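Local structure of muconate cycloisomerase (Azorhizobium caulinodans, 3MY9) at residues D144-F147 and D148-L151; K172-A175 and E176-I180; G186-G189 and E190-D193. The protein is a magnesium-containing member of the enolase superfamily that pairs an enolase-type N-terminal domain with a TIM-barrel-like C-terminal domain. All blocks are in the same frame, centred on the assembly; numbering follows the deposited sequence.

Overall arrangement
The three contacts follow one another along the chain within a single corner of the TIM-barrel-like part of the protein, each at one end of a helix packed outside the strands. Contact 1 leads from strand 135-142 into helix 147-157; contacts 2 and 3 lie at the start and the end of helix 174-188, which joins strand 164-168 to strand 193-197. The centres of contacts 1 and 2 are about 13 Å apart and those of contacts 2 and 3 about 18 Å. Contact 1 touches both others, through F147 with I180 and L151 with F188, so helix 147-157 packs along helix 174-188 from its middle, at I180, to its last residue, F188.

Contact 1 of 3, residues D144-F147 and D148-L151; sequences DPDF and DADL
The carboxylate of D150 turns back along its own helix to take the backbone N-H of D144, six residues earlier. This is the entry to helix 147-157, the first helix after strand 135-142 in the TIM-barrel-like part of the protein, and it illustrates how side-chain carboxylates can shape a helix start. The bond from D144 N to D150 OD2 is 3.0 Å long, and the N-H comes from above the carboxylate plane, 39° out of it. D150 reaches it with an unusual first torsion (chi1 -97°), well away from a regular staggered position.

D144 uses its own carboxylate two residues further on. Its CG is turned anti to the backbone N (chi1 -162°), which carries OD1 over to the N-H of D146, 2.7 Å from OD1 to N, and closes an Asx turn round P145. D146 then occupies the N-cap position, and its carbonyl oxygen receives two weak bonds, from A149 N and D150 N. The other oxygen of D144, OD2, lies against the methyl group of A149 and forms a long, weak ion pair with R153. D144 OD2 also stands 4.5 Å from D150 OD1, so two like charges are close; the amino end of the helix and R153 probably ease their repulsion.

F147 opens the apolar side. Its ring crosses the D150 side chain at about a right angle, with CD1 4.1 Å from D150 CB, and packs on I180 and M184 of helix 174-188. The first strong i to i+4 bond of the helix runs from L151 N to F147 O, 2.8 Å. One residue pair thus makes both a backbone and a side-chain contact: L151 CB sits over one face of the F147 ring, towards its rim, 4.1 Å from CZ.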
ATOM      1  N   ASP A 144     -28.048 -34.772  -3.112  1.00 62.40           N
ATOM      2  CA  ASP A 144     -28.825 -35.846  -2.495  1.00 65.19           C
ATOM      3  C   ASP A 144     -28.054 -36.395  -1.304  1.00 65.70           C
ATOM      4  O   ASP A 144     -26.869 -36.712  -1.443  1.00 64.72           O
ATOM      5  CB  ASP A 144     -29.073 -36.968  -3.504  1.00 66.43           C
ATOM      6  CG  ASP A 144     -30.221 -37.893  -3.090  1.00 69.68           C
ATOM      7  OD1 ASP A 144     -30.309 -38.264  -1.901  1.00 70.88           O
ATOM      8  OD2 ASP A 144     -31.028 -38.258  -3.968  1.00 70.01           O
ATOM      9  N   PRO A 145     -28.705 -36.492  -0.121  1.00 67.75           N
ATOM     10  CA  PRO A 145     -28.084 -37.162   1.018  1.00 67.99           C
ATOM     11  C   PRO A 145     -27.637 -38.577   0.665  1.00 68.60           C
ATOM     12  O   PRO A 145     -26.652 -39.064   1.207  1.00 67.68           O
ATOM     13  CB  PRO A 145     -29.211 -37.206   2.064  1.00 70.81           C
ATOM     14  CG  PRO A 145     -30.086 -36.072   1.736  1.00 70.80           C
ATOM     15  CD  PRO A 145     -30.001 -35.883   0.240  1.00 69.63           C
ATOM     16  N   ASP A 146     -28.373 -39.234  -0.226  1.00 70.30           N
ATOM     17  CA  ASP A 146     -28.002 -40.564  -0.693  1.00 71.51           C
ATOM     18  C   ASP A 146     -27.117 -40.371  -1.911  1.00 69.38           C
ATOM     19  O   ASP A 146     -27.620 -40.196  -3.023  1.00 69.59           O
ATOM     20  CB  ASP A 146     -29.257 -41.374  -1.035  1.00 74.80           C
ATOM     21  CG  ASP A 146     -28.949 -42.800  -1.493  1.00 77.05           C
ATOM     22  OD1 ASP A 146     -27.763 -43.179  -1.573  1.00 76.86           O
ATOM     23  OD2 ASP A 146     -29.913 -43.552  -1.764  1.00 81.80           O
ATOM     24  N   PHE A 147     -25.799 -40.391  -1.705  1.00 67.00           N
ATOM     25  CA  PHE A 147     -24.873 -40.128  -2.805  1.00 64.80           C
ATOM     26  C   PHE A 147     -24.973 -41.151  -3.921  1.00 65.76           C
ATOM     27  O   PHE A 147     -24.814 -40.799  -5.090  1.00 64.25           O
ATOM     28  CB  PHE A 147     -23.403 -40.072  -2.366  1.00 63.27           C
ATOM     29  CG  PHE A 147     -22.461 -39.978  -3.538  1.00 62.06           C
ATOM     30  CD1 PHE A 147     -22.561 -38.917  -4.420  1.00 61.52           C
ATOM     31  CD2 PHE A 147     -21.555 -40.982  -3.807  1.00 63.96           C
ATOM     32  CE1 PHE A 147     -21.746 -38.835  -5.530  1.00 62.11           C
ATOM     33  CE2 PHE A 147     -20.724 -40.902  -4.912  1.00 63.63           C
ATOM     34  CZ  PHE A 147     -20.823 -39.828  -5.771  1.00 63.61           C
ATOM     35  N   ASP A 148     -25.205 -42.412  -3.560  1.00 67.66           N
ATOM     36  CA  ASP A 148     -25.364 -43.475  -4.553  1.00 69.32           C
ATOM     37  C   ASP A 148     -26.492 -43.147  -5.532  1.00 69.81           C
ATOM     38  O   ASP A 148     -26.371 -43.418  -6.725  1.00 70.17           O
ATOM     39  CB  ASP A 148     -25.600 -44.835  -3.876  1.00 72.42           C
ATOM     40  CG  ASP A 148     -24.362 -45.353  -3.138  1.00 71.69           C
ATOM     41  OD1 ASP A 148     -24.431 -46.447  -2.551  1.00 75.30           O
ATOM     42  OD2 ASP A 148     -23.320 -44.676  -3.132  1.00 71.29           O
ATOM     43  N   ALA A 149     -27.576 -42.556  -5.030  1.00 70.05           N
ATOM     44  CA  ALA A 149     -28.671 -42.074  -5.891  1.00 70.56           C
ATOM     45  C   ALA A 149     -28.137 -41.061  -6.905  1.00 67.72           C
ATOM     46  O   ALA A 149     -28.471 -41.119  -8.086  1.00 67.88           O
ATOM     47  CB  ALA A 149     -29.774 -41.434  -5.056  1.00 71.24           C
ATOM     48  N   ASP A 150     -27.292 -40.153  -6.435  1.00 64.48           N
ATOM     49  CA  ASP A 150     -26.711 -39.123  -7.285  1.00 62.44           C
ATOM     50  C   ASP A 150     -25.722 -39.700  -8.302  1.00 62.19           C
ATOM     51  O   ASP A 150     -25.672 -39.237  -9.448  1.00 61.36           O
ATOM     52  CB  ASP A 150     -26.028 -38.028  -6.440  1.00 59.86           C
ATOM     53  CG  ASP A 150     -26.912 -36.812  -6.215  1.00 59.43           C
ATOM     54  OD1 ASP A 150     -27.966 -36.701  -6.877  1.00 61.02           O
ATOM     55  OD2 ASP A 150     -26.537 -35.936  -5.392  1.00 55.65           O
ATOM     56  N   LEU A 151     -24.933 -40.685  -7.877  1.00 62.78           N
ATOM     57  CA  LEU A 151     -23.951 -41.331  -8.749  1.00 63.15           C
ATOM     58  C   LEU A 151     -24.617 -41.989  -9.959  1.00 65.59           C
ATOM     59  O   LEU A 151     -24.078 -41.954 -11.063  1.00 65.01           O
ATOM     60  CB  LEU A 151     -23.147 -42.384  -7.964  1.00 63.73           C
ATOM     61  CG  LEU A 151     -22.003 -43.120  -8.686  1.00 64.01           C
ATOM     62  CD1 LEU A 151     -21.057 -42.124  -9.342  1.00 61.69           C
ATOM     63  CD2 LEU A 151     -21.216 -44.095  -7.740  1.00 63.20           C
TER

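Contact 2 of 3, residues K172-A175 and E176-I180; sequences KPHA and EELRI
E177 and K172 make the polar part of this contact: the backbone N of K172 donates to E177 OE2 over 3.0 Å, approaching from well above the carboxylate plane. The same oxygen also accepts from V171 N and its twin OE1 from G170 N, so one carboxylate gathers three consecutive N-H groups of the loop before the helix. A water 2.7 Å from E177 OE1 donates to it and hydrogen-bonds to H174 ND1, lying in the plane of the imidazole at its edge; H174 NE2 binds D213.

Backbone bonds set the first turns. P173 is at the N-cap position, and its carbonyl oxygen, P173 O, accepts from E177 N at 3.1 Å; L178 N and R179 N follow with bonds to H174 O and A175 O. This is the start of helix 174-188, the crossover of the beta-alpha-beta unit that joins strand 164-168 to strand 193-197.

Van der Waals contacts complete the set. L178 CG stands over one face of the H174 ring, 4.2 Å from its centroid, in a CH-pi contact. The extended K172 methylene chain passes obliquely by the E176 carboxylate, its CD 4.1 Å from E176 OE2, and carries NZ past I180 CD1 to the carbonyl oxygens of D144 and P145.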
ATOM      1  N   LYS A 172     -22.181 -32.670   4.649  1.00 53.32           N
ATOM      2  CA  LYS A 172     -21.831 -33.941   5.262  1.00 54.33           C
ATOM      3  C   LYS A 172     -20.449 -33.814   5.882  1.00 52.56           C
ATOM      4  O   LYS A 172     -19.692 -32.897   5.522  1.00 51.01           O
ATOM      5  CB  LYS A 172     -21.858 -35.049   4.213  1.00 54.94           C
ATOM      6  CG  LYS A 172     -23.168 -35.109   3.424  1.00 57.97           C
ATOM      7  CD  LYS A 172     -23.181 -36.249   2.409  1.00 59.92           C
ATOM      8  CE  LYS A 172     -24.088 -35.895   1.220  1.00 61.23           C
ATOM      9  NZ  LYS A 172     -24.577 -37.078   0.461  1.00 62.63           N
ATOM     10  N   PRO A 173     -20.093 -34.731   6.801  1.00 53.19           N
ATOM     11  CA  PRO A 173     -18.763 -34.619   7.381  1.00 52.26           C
ATOM     12  C   PRO A 173     -17.666 -34.531   6.292  1.00 49.66           C
ATOM     13  O   PRO A 173     -17.725 -35.219   5.261  1.00 49.93           O
ATOM     14  CB  PRO A 173     -18.618 -35.910   8.204  1.00 54.10           C
ATOM     15  CG  PRO A 173     -19.998 -36.462   8.352  1.00 56.12           C
ATOM     16  CD  PRO A 173     -20.722 -36.023   7.122  1.00 55.44           C
ATOM     17  N   HIS A 174     -16.697 -33.677   6.521  1.00 47.39           N
ATOM     18  CA  HIS A 174     -15.671 -33.396   5.517  1.00 45.82           C
ATOM     19  C   HIS A 174     -15.064 -34.658   4.899  1.00 46.07           C
ATOM     20  O   HIS A 174     -14.954 -34.752   3.674  1.00 44.38           O
ATOM     21  CB  HIS A 174     -14.583 -32.545   6.161  1.00 44.83           C
ATOM     22  CG  HIS A 174     -13.513 -32.098   5.217  1.00 42.01           C
ATOM     23  ND1 HIS A 174     -13.783 -31.421   4.046  1.00 37.79           N
ATOM     24  CD2 HIS A 174     -12.163 -32.186   5.305  1.00 38.64           C
ATOM     25  CE1 HIS A 174     -12.645 -31.117   3.452  1.00 37.49           C
ATOM     26  NE2 HIS A 174     -11.648 -31.577   4.190  1.00 38.67           N
ATOM     27  N   ALA A 175     -14.690 -35.627   5.744  1.00 46.82           N
ATOM     28  CA  ALA A 175     -14.143 -36.905   5.271  1.00 47.73           C
ATOM     29  C   ALA A 175     -15.042 -37.583   4.239  1.00 49.34           C
ATOM     30  O   ALA A 175     -14.553 -38.101   3.223  1.00 50.16           O
ATOM     31  CB  ALA A 175     -13.893 -37.880   6.468  1.00 49.05           C
ATOM     32  N   GLU A 176     -16.348 -37.600   4.506  1.00 50.47           N
ATOM     33  CA  GLU A 176     -17.308 -38.216   3.585  1.00 51.97           C
ATOM     34  C   GLU A 176     -17.362 -37.444   2.270  1.00 50.06           C
ATOM     35  O   GLU A 176     -17.401 -38.041   1.210  1.00 50.06           O
ATOM     36  CB  GLU A 176     -18.712 -38.322   4.212  1.00 54.22           C
ATOM     37  CG  GLU A 176     -19.756 -39.089   3.337  1.00 58.49           C
ATOM     38  CD  GLU A 176     -21.077 -39.358   4.057  1.00 64.85           C
ATOM     39  OE1 GLU A 176     -21.224 -38.940   5.237  1.00 69.15           O
ATOM     40  OE2 GLU A 176     -21.966 -40.002   3.444  1.00 69.04           O
ATOM     41  N   GLU A 177     -17.319 -36.115   2.340  1.00 48.38           N
ATOM     42  CA  GLU A 177     -17.340 -35.308   1.126  1.00 46.38           C
ATOM     43  C   GLU A 177     -16.073 -35.557   0.292  1.00 44.97           C
ATOM     44  O   GLU A 177     -16.143 -35.575  -0.940  1.00 44.21           O
ATOM     45  CB  GLU A 177     -17.559 -33.830   1.465  1.00 45.50           C
ATOM     46  CG  GLU A 177     -18.950 -33.626   2.108  1.00 48.97           C
ATOM     47  CD  GLU A 177     -19.383 -32.180   2.264  1.00 49.13           C
ATOM     48  OE1 GLU A 177     -18.517 -31.287   2.439  1.00 48.47           O
ATOM     49  OE2 GLU A 177     -20.621 -31.952   2.250  1.00 50.34           O
ATOM     50  N   LEU A 178     -14.940 -35.793   0.952  1.00 43.63           N
ATOM     51  CA  LEU A 178     -13.694 -36.104   0.248  1.00 43.03           C
ATOM     52  C   LEU A 178     -13.757 -37.451  -0.480  1.00 44.29           C
ATOM     53  O   LEU A 178     -13.286 -37.555  -1.612  1.00 42.61           O
ATOM     54  CB  LEU A 178     -12.487 -36.098   1.200  1.00 42.15           C
ATOM     55  CG  LEU A 178     -12.014 -34.760   1.760  1.00 40.71           C
ATOM     56  CD1 LEU A 178     -10.713 -34.959   2.605  1.00 40.92           C
ATOM     57  CD2 LEU A 178     -11.777 -33.770   0.654  1.00 37.65           C
ATOM     58  N   ARG A 179     -14.306 -38.472   0.184  1.00 46.29           N
ATOM     59  CA  ARG A 179     -14.488 -39.798  -0.431  1.00 48.32           C
ATOM     60  C   ARG A 179     -15.441 -39.716  -1.637  1.00 48.28           C
ATOM     61  O   ARG A 179     -15.256 -40.389  -2.650  1.00 48.70           O
ATOM     62  CB  ARG A 179     -15.058 -40.815   0.589  1.00 50.31           C
ATOM     63  CG  ARG A 179     -14.104 -41.152   1.739  1.00 52.63           C
ATOM     64  CD  ARG A 179     -14.551 -42.411   2.546  1.00 57.18           C
ATOM     65  NE  ARG A 179     -15.824 -42.216   3.255  1.00 60.75           N
ATOM     66  CZ  ARG A 179     -15.970 -41.635   4.453  1.00 62.61           C
ATOM     67  NH1 ARG A 179     -14.918 -41.165   5.127  1.00 62.89           N
ATOM     68  NH2 ARG A 179     -17.185 -41.512   4.984  1.00 63.12           N
ATOM     69  N   ILE A 180     -16.477 -38.901  -1.507  1.00 48.18           N
ATOM     70  CA  ILE A 180     -17.382 -38.630  -2.631  1.00 48.48           C
ATOM     71  C   ILE A 180     -16.637 -38.005  -3.808  1.00 47.17           C
ATOM     72  O   ILE A 180     -16.756 -38.473  -4.924  1.00 48.67           O
ATOM     73  CB  ILE A 180     -18.604 -37.784  -2.200  1.00 48.24           C
ATOM     74  CG1 ILE A 180     -19.597 -38.679  -1.430  1.00 51.26           C
ATOM     75  CG2 ILE A 180     -19.345 -37.197  -3.425  1.00 48.71           C
ATOM     76  CD1 ILE A 180     -20.677 -37.932  -0.686  1.00 50.45           C
TER
HETATM   77  O   HOH W   1     -16.301 -30.333   3.603  1.00 31.25           O

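Contact 3 of 3, residues G186-G189 and E190-D193; sequences GEFG and ERID
I192 meets F188 through its CG2 methyl, 3.9 Å from F188 CB. R191 NH2 lies at the edge of the F188 ring, near its plane and 3.8 Å from F188 CD1, which in turn sits over one face of the guanidinium; the two planes are 49° apart. A bend at chi3 (44°) folds the arginine back along the helix end, where NH1 comes 2.7 Å from E187 O, with an angle too poor for a hydrogen bond. The turn is held by R191 N donating to F188 O at 2.9 Å.

What positions this first shell is the way the chain leaves helix 174-188. G189 is the first residue to depart from helical angles, with a positive phi of 53°, and the chain runs on to D193 at the start of strand 193-197. Further out, E187 makes a salt bridge to R155, and M154 and V158 pack on F188 and I192.

The buried F188 and I192 thus meet beside a turn whose carbonyl oxygens F188 O, G189 O and I192 O are hydrogen-bonded, the first to R191 N and the others to R185 NH1. The R191 cation probably gains from lying beside the carbonyl-rich end of the helix.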
ATOM      1  N   GLY A 186     -12.514 -40.470  -9.793  1.00 54.55           N
ATOM      2  CA  GLY A 186     -12.108 -41.828 -10.210  1.00 57.09           C
ATOM      3  C   GLY A 186     -12.860 -42.387 -11.427  1.00 59.19           C
ATOM      4  O   GLY A 186     -12.275 -43.047 -12.287  1.00 61.62           O
ATOM      5  N   GLU A 187     -14.156 -42.128 -11.515  1.00 59.26           N
ATOM      6  CA  GLU A 187     -14.931 -42.608 -12.655  1.00 61.20           C
ATOM      7  C   GLU A 187     -14.904 -41.678 -13.866  1.00 60.29           C
ATOM      8  O   GLU A 187     -14.806 -42.132 -15.022  1.00 61.94           O
ATOM      9  CB  GLU A 187     -16.386 -42.794 -12.263  1.00 62.11           C
ATOM     10  CG  GLU A 187     -17.238 -43.330 -13.442  1.00 64.85           C
ATOM     11  CD  GLU A 187     -18.349 -44.233 -13.000  1.00 66.96           C
ATOM     12  OE1 GLU A 187     -19.077 -44.772 -13.886  1.00 70.17           O
ATOM     13  OE2 GLU A 187     -18.477 -44.411 -11.763  1.00 67.83           O
ATOM     14  N   PHE A 188     -15.045 -40.387 -13.595  1.00 57.54           N
ATOM     15  CA  PHE A 188     -15.302 -39.406 -14.632  1.00 57.03           C
ATOM     16  C   PHE A 188     -14.085 -38.584 -15.034  1.00 56.88           C
ATOM     17  O   PHE A 188     -14.053 -38.040 -16.126  1.00 56.33           O
ATOM     18  CB  PHE A 188     -16.421 -38.479 -14.176  1.00 55.38           C
ATOM     19  CG  PHE A 188     -17.750 -39.180 -13.974  1.00 56.33           C
ATOM     20  CD1 PHE A 188     -18.475 -39.642 -15.065  1.00 56.97           C
ATOM     21  CD2 PHE A 188     -18.291 -39.333 -12.702  1.00 53.99           C
ATOM     22  CE1 PHE A 188     -19.695 -40.277 -14.877  1.00 59.99           C
ATOM     23  CE2 PHE A 188     -19.510 -39.936 -12.515  1.00 55.24           C
ATOM     24  CZ  PHE A 188     -20.211 -40.426 -13.588  1.00 58.75           C
ATOM     25  N   GLY A 189     -13.098 -38.463 -14.141  1.00 57.43           N
ATOM     26  CA  GLY A 189     -11.922 -37.654 -14.419  1.00 57.52           C
ATOM     27  C   GLY A 189     -12.338 -36.263 -14.842  1.00 56.92           C
ATOM     28  O   GLY A 189     -13.144 -35.637 -14.162  1.00 56.07           O
ATOM     29  N   GLU A 190     -11.813 -35.796 -15.976  1.00 58.51           N
ATOM     30  CA  GLU A 190     -12.126 -34.461 -16.499  1.00 58.62           C
ATOM     31  C   GLU A 190     -13.280 -34.461 -17.502  1.00 59.04           C
ATOM     32  O   GLU A 190     -13.561 -33.445 -18.152  1.00 59.32           O
ATOM     33  CB  GLU A 190     -10.890 -33.831 -17.157  1.00 59.94           C
ATOM     34  CG  GLU A 190      -9.704 -33.550 -16.214  1.00 62.46           C
ATOM     35  CD  GLU A 190      -8.361 -33.526 -16.961  1.00 70.04           C
ATOM     36  OE1 GLU A 190      -8.194 -32.664 -17.871  1.00 72.41           O
ATOM     37  OE2 GLU A 190      -7.476 -34.378 -16.644  1.00 74.17           O
ATOM     38  N   ARG A 191     -13.982 -35.575 -17.614  1.00 59.17           N
ATOM     39  CA  ARG A 191     -15.155 -35.607 -18.450  1.00 59.39           C
ATOM     40  C   ARG A 191     -16.316 -34.811 -17.845  1.00 56.45           C
ATOM     41  O   ARG A 191     -17.311 -34.570 -18.522  1.00 56.74           O
ATOM     42  CB  ARG A 191     -15.574 -37.048 -18.713  1.00 61.75           C
ATOM     43  CG  ARG A 191     -14.505 -37.862 -19.460  1.00 65.93           C
ATOM     44  CD  ARG A 191     -14.609 -39.355 -19.122  1.00 69.79           C
ATOM     45  NE  ARG A 191     -16.002 -39.798 -19.145  1.00 72.37           N
ATOM     46  CZ  ARG A 191     -16.525 -40.749 -18.372  1.00 74.84           C
ATOM     47  NH1 ARG A 191     -15.780 -41.400 -17.473  1.00 75.29           N
ATOM     48  NH2 ARG A 191     -17.817 -41.057 -18.506  1.00 76.08           N
ATOM     49  N   ILE A 192     -16.206 -34.447 -16.569  1.00 52.89           N
ATOM     50  CA  ILE A 192     -17.184 -33.577 -15.941  1.00 50.20           C
ATOM     51  C   ILE A 192     -16.523 -32.275 -15.537  1.00 47.70           C
ATOM     52  O   ILE A 192     -15.365 -32.256 -15.135  1.00 46.70           O
ATOM     53  CB  ILE A 192     -17.885 -34.220 -14.704  1.00 50.21           C
ATOM     54  CG1 ILE A 192     -16.878 -34.541 -13.599  1.00 47.80           C
ATOM     55  CG2 ILE A 192     -18.681 -35.470 -15.118  1.00 50.24           C
ATOM     56  CD1 ILE A 192     -17.525 -34.927 -12.321  1.00 47.02           C
ATOM     57  N   ASP A 193     -17.294 -31.203 -15.685  1.00 45.54           N
ATOM     58  CA  ASP A 193     -16.963 -29.891 -15.270  1.00 43.88           C
ATOM     59  C   ASP A 193     -17.610 -29.756 -13.886  1.00 42.87           C
ATOM     60  O   ASP A 193     -18.783 -29.418 -13.784  1.00 43.68           O
ATOM     61  CB  ASP A 193     -17.528 -28.885 -16.295  1.00 44.05           C
ATOM     62  CG  ASP A 193     -17.341 -27.424 -15.887  1.00 43.60           C
ATOM     63  OD1 ASP A 193     -16.905 -27.145 -14.753  1.00 44.44           O
ATOM     64  OD2 ASP A 193     -17.648 -26.534 -16.710  1.00 43.51           O
TER